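Side-chain contacts in nucleoside-diphosphate sugar epimerase (SulA family) (Corynebacterium glutamicum, PDB 3OH8), which probably acts as a nucleoside-diphosphate sugar epimerase of the NAD-dependent epimerase/dehydratase family: residues T430-G433 and A434-H438; E489-E492 and Q493-S497; A356-S359 and G360-A364. All coordinates share one frame; numbering follows the deposited sequence.

Contact 1: residues T430-G433 and A434-H438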
ATOM      1  N   THR A 430       2.663   7.588  11.943  1.00 20.96           N
ATOM      2  CA  THR A 430       3.119   8.955  12.159  1.00 21.12           C
ATOM      3  C   THR A 430       4.634   8.982  12.401  1.00 22.86           C
ATOM      4  O   THR A 430       5.290  10.002  12.182  1.00 27.77           O
ATOM      5  CB  THR A 430       2.376   9.609  13.351  1.00 20.71           C
ATOM      6  OG1 THR A 430       2.505   8.774  14.502  1.00 21.75           O
ATOM      7  CG2 THR A 430       0.890   9.764  13.044  1.00 18.82           C
ATOM      8  N   ASP A 431       5.187   7.857  12.845  1.00 25.55           N
ATOM      9  CA  ASP A 431       6.608   7.792  13.184  1.00 27.75           C
ATOM     10  C   ASP A 431       7.359   6.849  12.257  1.00 22.38           C
ATOM     11  O   ASP A 431       6.930   5.722  12.023  1.00 21.63           O
ATOM     12  CB  ASP A 431       6.796   7.336  14.631  1.00 33.60           C
ATOM     13  CG  ASP A 431       5.886   8.070  15.590  1.00 54.30           C
ATOM     14  OD1 ASP A 431       5.826   9.319  15.516  1.00 57.27           O
ATOM     15  OD2 ASP A 431       5.227   7.395  16.415  1.00 62.59           O
ATOM     16  N   ILE A 432       8.498   7.308  11.754  1.00 18.85           N
ATOM     17  CA  ILE A 432       9.216   6.558  10.734  1.00 21.49           C
ATOM     18  C   ILE A 432       9.700   5.183  11.209  1.00 22.95           C
ATOM     19  O   ILE A 432       9.726   4.230  10.432  1.00 20.29           O
ATOM     20  CB  ILE A 432      10.398   7.374  10.173  1.00 22.51           C
ATOM     21  CG1 ILE A 432      10.907   6.732   8.882  1.00 19.60           C
ATOM     22  CG2 ILE A 432      11.495   7.517  11.224  1.00 25.44           C
ATOM     23  CD1 ILE A 432      11.853   7.610   8.096  1.00 23.22           C
ATOM     24  N   GLY A 433      10.077   5.088  12.480  1.00 22.08           N
ATOM     25  CA  GLY A 433      10.419   3.812  13.083  1.00 26.70           C
ATOM     26  C   GLY A 433       9.286   2.811  12.963  1.00 20.86           C
ATOM     27  O   GLY A 433       9.503   1.654  12.618  1.00 17.10           O
ATOM     28  N   ALA A 434       8.067   3.253  13.233  1.00 19.47           N
ATOM     29  CA  ALA A 434       6.912   2.369  13.102  1.00 23.05           C
ATOM     30  C   ALA A 434       6.606   2.005  11.643  1.00 23.26           C
ATOM     31  O   ALA A 434       6.185   0.888  11.364  1.00 19.59           O
ATOM     32  CB  ALA A 434       5.688   2.982  13.766  1.00 15.88           C
ATOM     33  N   ALA A 435       6.802   2.947  10.720  1.00 18.15           N
ATOM     34  CA  ALA A 435       6.592   2.666   9.300  1.00 17.41           C
ATOM     35  C   ALA A 435       7.596   1.632   8.804  1.00 14.32           C
ATOM     36  O   ALA A 435       7.249   0.700   8.074  1.00 15.40           O
ATOM     37  CB  ALA A 435       6.717   3.948   8.478  1.00 19.69           C
ATOM     38  N   ILE A 436       8.845   1.791   9.221  1.00 15.93           N
ATOM     39  CA  ILE A 436       9.923   0.900   8.788  1.00 18.57           C
ATOM     40  C   ILE A 436       9.748  -0.512   9.363  1.00 21.40           C
ATOM     41  O   ILE A 436       9.997  -1.512   8.676  1.00 21.55           O
ATOM     42  CB  ILE A 436      11.299   1.485   9.187  1.00 19.14           C
ATOM     43  CG1 ILE A 436      11.618   2.725   8.343  1.00 18.05           C
ATOM     44  CG2 ILE A 436      12.409   0.456   9.036  1.00 19.86           C
ATOM     45  CD1 ILE A 436      12.694   3.599   8.959  1.00 21.68           C
ATOM     46  N   ALA A 437       9.311  -0.597  10.620  1.00 16.79           N
ATOM     47  CA  ALA A 437       9.062  -1.891  11.244  1.00 20.71           C
ATOM     48  C   ALA A 437       7.999  -2.672  10.456  1.00 18.74           C
ATOM     49  O   ALA A 437       8.109  -3.892  10.247  1.00 21.23           O
ATOM     50  CB  ALA A 437       8.626  -1.702  12.695  1.00 23.70           C
ATOM     51  N   HIS A 438       6.975  -1.951  10.012  1.00 14.52           N
ATOM     52  CA  HIS A 438       5.900  -2.545   9.216  1.00 15.71           C
ATOM     53  C   HIS A 438       6.431  -3.022   7.871  1.00 19.29           C
ATOM     54  O   HIS A 438       6.180  -4.156   7.456  1.00 16.54           O
ATOM     55  CB  HIS A 438       4.760  -1.529   9.035  1.00 15.20           C
ATOM     56  CG  HIS A 438       3.565  -2.074   8.301  1.00 20.41           C
ATOM     57  ND1 HIS A 438       2.784  -3.081   8.807  1.00 16.52           N
ATOM     58  CD2 HIS A 438       3.011  -1.717   7.117  1.00 20.48           C
ATOM     59  CE1 HIS A 438       1.801  -3.351   7.955  1.00 15.45           C
ATOM     60  NE2 HIS A 438       1.918  -2.533   6.923  1.00 20.54           N
TER
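The flat groups that meet here are peptide groups: three successive carbonyls, of Asp431, Ile432 and Gly433, accept the amides of Ala435, Ile436 and Ala437. Ile432 O accepts a hydrogen bond from Ile436 N at 2.9 Å. The side chain of Ile436 crowds the same atom, CG1 lying 3.2 Å from Ile432 O. The hydrogen bond from Ala435 N to Asp431 O measures 3.1 Å, and that from Ala437 N to Gly433 O 3.0 Å. The methyls of these two alanines brush carbonyl oxygens of the turn before: Ala435 CB lies 3.6 Å from Ile432 O, and Ala437 CB 3.5 Å from Gly433 O.

Between side chains the contact is Ile432 with Ile436, whose chains cross obliquely, Ile432 CG1 meeting Ile436 CD1 at 3.6 Å. Ile432 sets CG1 opposite its own N (chi1 -166°), while Ile436 keeps CG1 next to its N (chi1 -70°), and this brings CD1 back over the preceding turn. Both isoleucines also touch Ile378 of helix 372-378, and Ile432 packs on Phe337 and Trp339 of strand 336-341.

This is the first turn of helix 432-440. Asp431 occupies the N-cap position, where its carbonyl serves the first i to i+4 bond. The turn is held by main-chain bonds and aliphatic packing, without a side-chain cap from Asp431; the negative carboxylate near the helix N-terminus would probably be favourable electrostatically.

Contact 2: residues E489-E492 and Q493-S497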
ATOM      1  N   GLU A 489      -5.981 -33.756  11.603  1.00 46.68           N
ATOM      2  CA  GLU A 489      -6.508 -33.919  12.952  1.00 45.00           C
ATOM      3  C   GLU A 489      -5.764 -33.016  13.943  1.00 33.60           C
ATOM      4  O   GLU A 489      -6.373 -32.362  14.789  1.00 26.68           O
ATOM      5  CB  GLU A 489      -6.407 -35.389  13.371  1.00 52.88           C
ATOM      6  CG  GLU A 489      -6.206 -35.622  14.853  1.00 61.12           C
ATOM      7  CD  GLU A 489      -5.921 -37.080  15.172  1.00 69.64           C
ATOM      8  OE1 GLU A 489      -4.975 -37.650  14.578  1.00 72.64           O
ATOM      9  OE2 GLU A 489      -6.647 -37.657  16.012  1.00 70.51           O
ATOM     10  N   GLU A 490      -4.440 -32.989  13.832  1.00 33.14           N
ATOM     11  CA  GLU A 490      -3.621 -32.125  14.674  1.00 33.00           C
ATOM     12  C   GLU A 490      -3.938 -30.645  14.429  1.00 32.96           C
ATOM     13  O   GLU A 490      -3.962 -29.853  15.369  1.00 31.68           O
ATOM     14  CB  GLU A 490      -2.125 -32.369  14.429  1.00 33.43           C
ATOM     15  CG  GLU A 490      -1.609 -33.742  14.845  1.00 50.84           C
ATOM     16  CD  GLU A 490      -0.118 -33.911  14.568  1.00 65.23           C
ATOM     17  OE1 GLU A 490       0.266 -34.041  13.382  1.00 65.32           O
ATOM     18  OE2 GLU A 490       0.669 -33.915  15.538  1.00 71.85           O
ATOM     19  N   VAL A 491      -4.169 -30.284  13.167  1.00 26.74           N
ATOM     20  CA  VAL A 491      -4.415 -28.892  12.794  1.00 28.30           C
ATOM     21  C   VAL A 491      -5.694 -28.359  13.422  1.00 27.79           C
ATOM     22  O   VAL A 491      -5.729 -27.229  13.920  1.00 25.95           O
ATOM     23  CB  VAL A 491      -4.492 -28.705  11.254  1.00 40.74           C
ATOM     24  CG1 VAL A 491      -4.939 -27.288  10.911  1.00 34.37           C
ATOM     25  CG2 VAL A 491      -3.148 -29.004  10.603  1.00 35.53           C
ATOM     26  N   GLU A 492      -6.740 -29.182  13.403  1.00 27.59           N
ATOM     27  CA  GLU A 492      -8.008 -28.837  14.041  1.00 29.33           C
ATOM     28  C   GLU A 492      -7.823 -28.591  15.530  1.00 24.94           C
ATOM     29  O   GLU A 492      -8.379 -27.650  16.090  1.00 25.53           O
ATOM     30  CB  GLU A 492      -9.033 -29.956  13.848  1.00 34.72           C
ATOM     31  CG  GLU A 492      -9.570 -30.076  12.442  1.00 41.84           C
ATOM     32  CD  GLU A 492     -10.353 -28.848  12.000  1.00 46.69           C
ATOM     33  OE1 GLU A 492     -10.572 -27.934  12.829  1.00 46.35           O
ATOM     34  OE2 GLU A 492     -10.755 -28.806  10.818  1.00 49.24           O
ATOM     35  N   GLN A 493      -7.057 -29.452  16.184  1.00 26.28           N
ATOM     36  CA  GLN A 493      -6.795 -29.268  17.605  1.00 26.41           C
ATOM     37  C   GLN A 493      -6.020 -27.978  17.869  1.00 18.67           C
ATOM     38  O   GLN A 493      -6.322 -27.249  18.819  1.00 18.17           O
ATOM     39  CB  GLN A 493      -6.053 -30.477  18.187  1.00 27.97           C
ATOM     40  CG  GLN A 493      -6.913 -31.733  18.235  1.00 42.63           C
ATOM     41  CD  GLN A 493      -8.212 -31.500  18.983  1.00 50.32           C
ATOM     42  OE1 GLN A 493      -8.201 -31.133  20.158  1.00 50.75           O
ATOM     43  NE2 GLN A 493      -9.340 -31.694  18.300  1.00 53.33           N
ATOM     44  N   SER A 494      -5.011 -27.703  17.042  1.00 23.55           N
ATOM     45  CA  SER A 494      -4.228 -26.481  17.206  1.00 22.01           C
ATOM     46  C   SER A 494      -5.116 -25.254  17.084  1.00 21.04           C
ATOM     47  O   SER A 494      -4.990 -24.298  17.850  1.00 22.17           O
ATOM     48  CB  SER A 494      -3.094 -26.395  16.177  1.00 26.26           C
ATOM     49  OG  SER A 494      -2.039 -27.276  16.514  1.00 32.98           O
ATOM     50  N   ILE A 495      -6.003 -25.277  16.101  1.00 21.82           N
ATOM     51  CA  ILE A 495      -6.891 -24.144  15.860  1.00 21.09           C
ATOM     52  C   ILE A 495      -7.856 -23.954  17.032  1.00 23.23           C
ATOM     53  O   ILE A 495      -7.975 -22.852  17.587  1.00 18.20           O
ATOM     54  CB  ILE A 495      -7.663 -24.338  14.549  1.00 18.63           C
ATOM     55  CG1 ILE A 495      -6.703 -24.209  13.360  1.00 14.98           C
ATOM     56  CG2 ILE A 495      -8.830 -23.346  14.447  1.00 17.77           C
ATOM     57  CD1 ILE A 495      -7.311 -24.575  12.028  1.00 17.52           C
ATOM     58  N   LEU A 496      -8.532 -25.034  17.424  1.00 20.98           N
ATOM     59  CA  LEU A 496      -9.450 -24.968  18.559  1.00 21.89           C
ATOM     60  C   LEU A 496      -8.739 -24.444  19.799  1.00 21.36           C
ATOM     61  O   LEU A 496      -9.257 -23.585  20.514  1.00 18.49           O
ATOM     62  CB  LEU A 496     -10.061 -26.345  18.841  1.00 36.67           C
ATOM     63  CG  LEU A 496     -11.283 -26.734  17.997  1.00 47.71           C
ATOM     64  CD1 LEU A 496     -11.135 -26.318  16.534  1.00 52.92           C
ATOM     65  CD2 LEU A 496     -11.561 -28.232  18.113  1.00 49.67           C
ATOM     66  N   SER A 497      -7.543 -24.965  20.047  1.00 23.56           N
ATOM     67  CA  SER A 497      -6.758 -24.536  21.192  1.00 23.63           C
ATOM     68  C   SER A 497      -6.393 -23.051  21.118  1.00 21.48           C
ATOM     69  O   SER A 497      -6.421 -22.345  22.127  1.00 20.73           O
ATOM     70  CB  SER A 497      -5.494 -25.384  21.323  1.00 28.65           C
ATOM     71  OG  SER A 497      -4.745 -24.962  22.446  1.00 27.40           O
TER
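Glu489, Glu490, Val491 and Glu492 offer their carbonyls to the amides four residues on in unbroken alpha-helical fashion, the bond from Gln493 N to Glu489 O being longest at 3.3 Å and that from Leu496 N to Glu492 O measuring 2.9 Å.

On the buried side Val491 and Ile495 sit one turn apart, with Val491 CG1 against Ile495 CD1 at 3.8 Å. Placing CG1 beside its own N (chi1 -70°) points the Ile495 chain back toward the preceding turn, so that Ile495 CG1 comes within 3.2 Å of Val491 O. Leu496 does likewise on an exposed flank: its CD1 rests 3.1 Å from Glu492 O and 4.1 Å from Glu492 OE1. That last approach is incidental to the carboxylate, whose main partner is Arg74, bound in a salt bridge through OE2; the bend of Glu492 at chi2 (-64°) turns OE1 back toward the side of Leu496. Gln493 lays its CG 3.5 Å from Glu489 O. Ser494 OG stands 3.4 Å from Glu490 O, a weak and unsettled bond, since Glu486 OE2 is a second weak acceptor for the Ser494 OG proton.

Helix 488-511 thus shows two faces. Val491 and Ile495 pack on Val93 of strand 91-99 and on Ser108 of strand 102-110, while the salt bridge to Arg74 links the helix to the neighbouring strand 74-78 of the same antiparallel sheet.

Contact 3: residues A356-S359 and G360-A364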
ATOM      1  N   ALA A 356     -14.865  14.525  -1.782  1.00 19.76           N
ATOM      2  CA  ALA A 356     -14.951  15.786  -2.506  1.00 22.45           C
ATOM      3  C   ALA A 356     -14.357  16.972  -1.731  1.00 25.52           C
ATOM      4  O   ALA A 356     -14.234  18.052  -2.286  1.00 26.19           O
ATOM      5  CB  ALA A 356     -16.390  16.077  -2.901  1.00 25.63           C
ATOM      6  N   GLN A 357     -13.985  16.775  -0.463  1.00 18.13           N
ATOM      7  CA  GLN A 357     -13.327  17.837   0.309  1.00 24.38           C
ATOM      8  C   GLN A 357     -11.900  18.076  -0.164  1.00 27.62           C
ATOM      9  O   GLN A 357     -11.296  19.117   0.120  1.00 29.66           O
ATOM     10  CB  GLN A 357     -13.253  17.478   1.789  1.00 27.27           C
ATOM     11  CG  GLN A 357     -14.559  17.514   2.540  1.00 30.93           C
ATOM     12  CD  GLN A 357     -14.395  17.022   3.971  1.00 35.67           C
ATOM     13  OE1 GLN A 357     -14.071  15.856   4.205  1.00 30.72           O
ATOM     14  NE2 GLN A 357     -14.614  17.911   4.932  1.00 38.45           N
ATOM     15  N   ILE A 358     -11.353  17.095  -0.864  1.00 21.26           N
ATOM     16  CA  ILE A 358      -9.951  17.135  -1.269  1.00 17.84           C
ATOM     17  C   ILE A 358      -9.789  17.783  -2.636  1.00 20.51           C
ATOM     18  O   ILE A 358     -10.235  17.246  -3.650  1.00 19.77           O
ATOM     19  CB  ILE A 358      -9.334  15.720  -1.269  1.00 18.90           C
ATOM     20  CG1 ILE A 358      -9.366  15.167   0.158  1.00 28.87           C
ATOM     21  CG2 ILE A 358      -7.901  15.743  -1.805  1.00 17.63           C
ATOM     22  CD1 ILE A 358      -8.757  13.819   0.299  1.00 37.86           C
ATOM     23  N   SER A 359      -9.158  18.950  -2.665  1.00 17.25           N
ATOM     24  CA  SER A 359      -8.849  19.570  -3.944  1.00 20.98           C
ATOM     25  C   SER A 359      -7.662  20.509  -3.799  1.00 19.99           C
ATOM     26  O   SER A 359      -7.330  20.931  -2.682  1.00 16.15           O
ATOM     27  CB  SER A 359     -10.068  20.309  -4.513  1.00 29.28           C
ATOM     28  OG  SER A 359     -10.240  21.566  -3.907  1.00 33.29           O
ATOM     29  N   GLY A 360      -7.014  20.820  -4.920  1.00 14.22           N
ATOM     30  CA  GLY A 360      -5.797  21.623  -4.884  1.00 16.84           C
ATOM     31  C   GLY A 360      -4.616  20.778  -4.438  1.00 21.10           C
ATOM     32  O   GLY A 360      -4.689  19.540  -4.457  1.00 19.65           O
ATOM     33  N   PRO A 361      -3.519  21.430  -4.037  1.00 16.99           N
ATOM     34  CA  PRO A 361      -2.326  20.701  -3.587  1.00 16.84           C
ATOM     35  C   PRO A 361      -2.534  19.999  -2.239  1.00 21.26           C
ATOM     36  O   PRO A 361      -3.135  20.574  -1.338  1.00 18.01           O
ATOM     37  CB  PRO A 361      -1.279  21.808  -3.431  1.00 16.82           C
ATOM     38  CG  PRO A 361      -2.094  23.055  -3.140  1.00 17.11           C
ATOM     39  CD  PRO A 361      -3.338  22.895  -3.984  1.00 18.73           C
ATOM     40  N   ILE A 362      -2.058  18.762  -2.117  1.00 15.87           N
ATOM     41  CA  ILE A 362      -2.077  18.059  -0.845  1.00 14.14           C
ATOM     42  C   ILE A 362      -0.673  17.536  -0.559  1.00 16.72           C
ATOM     43  O   ILE A 362      -0.115  16.812  -1.376  1.00 17.59           O
ATOM     44  CB  ILE A 362      -3.021  16.857  -0.908  1.00 17.40           C
ATOM     45  CG1 ILE A 362      -4.447  17.309  -1.255  1.00 16.60           C
ATOM     46  CG2 ILE A 362      -2.996  16.121   0.401  1.00 16.02           C
ATOM     47  CD1 ILE A 362      -5.105  18.181  -0.166  1.00 18.11           C
ATOM     48  N   ASN A 363      -0.073  17.927   0.566  1.00 16.00           N
ATOM     49  CA  ASN A 363       1.213  17.346   0.943  1.00 17.13           C
ATOM     50  C   ASN A 363       0.984  15.922   1.448  1.00 16.66           C
ATOM     51  O   ASN A 363       0.415  15.726   2.526  1.00 17.61           O
ATOM     52  CB  ASN A 363       1.921  18.175   2.021  1.00 13.27           C
ATOM     53  CG  ASN A 363       2.485  19.497   1.489  1.00 17.85           C
ATOM     54  OD1 ASN A 363       2.872  20.378   2.266  1.00 19.85           O
ATOM     55  ND2 ASN A 363       2.553  19.631   0.177  1.00 10.99           N
ATOM     56  N   ALA A 364       1.398  14.926   0.671  1.00 17.07           N
ATOM     57  CA  ALA A 364       1.256  13.540   1.122  1.00 15.33           C
ATOM     58  C   ALA A 364       2.559  13.121   1.769  1.00 14.87           C
ATOM     59  O   ALA A 364       3.418  12.522   1.130  1.00 14.14           O
ATOM     60  CB  ALA A 364       0.904  12.620  -0.033  1.00 12.25           C
TER
HETATM   61  O   HOH W   1      -5.278  22.122  -1.116  1.00 21.80           O
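Ile358 and Ile362 meet nearly at right angles, the first presenting its short branch to the long branch of the second. Ile358 CG2 lies 3.8 Å from Ile362 CG1 and 4.1 Å from Ile362 CD1, so one methyl group faces the outer bond of its partner and the touch is purely apolar. The torsions account for the choice of branch. In Ile358 a chi1 of -63° sets CG2 opposite the residue's own N and beside its carbonyl carbon, on the side where the chain continues toward Ile362. In Ile362 chi1 places CG1 beside the backbone N, and the turn at chi2 (-66°) folds CD1 round, which also brings Ile362 CD1 to 4.3 Å from Ser359 O.

The backbone between the two isoleucines makes a curve that lets them come together. Gly360 has a phi of 77°, a conformation that suits glycine, and no direct hydrogen bond spans the two segments. Water 1 does so instead: it sits between the two arms of the bend and donates to Ser359 O at 2.8 Å and to Pro361 O at 2.7 Å, tying the two carbonyls together.

In the fold this is the entry to the last strand of a beta-alpha-beta crossover in the Rossmann-type domain. Strand 336-341 leads into helix 342-354, the chain returns through 356-359, and strand 360-364 runs parallel to strand 298-308, with which Gly360, Ile362 and Ala364 form main-chain bonds through Val299, Phe301 and Arg303.

Ser359 OG is 3.5 Å from Gly360 N at an angle too poor for a bond. Ile358 O accepts a hydrogen bond from Arg298 NH1, and the Ile358 side chain rests on Arg351 of helix 342-354. The Ile362 side chain also touches Ala419 and Leu420 of helix 418-422.

Overall arrangement
Each contact is local, with one buried pair of branched aliphatic residues at its heart and other residues exposed, most so in contact 2. Contacts 1 and 2 are both helical and rely on main-chain bonds; contact 3, at a loop-to-strand junction, has a water bridge in their place. Contact 1 lies nearest the middle of the chain, its centre 14 Å from the chain's centre, against 19 Å for contact 3 and 33 Å for contact 2, the most charged. Contacts 1 and 3 lie near the same part of the fold, since strand 336-341 under contact 1 leads into the crossover that contact 3 ends; their nearest atoms are about 11 Å apart. Contact 2 packs against the separate antiparallel sheet.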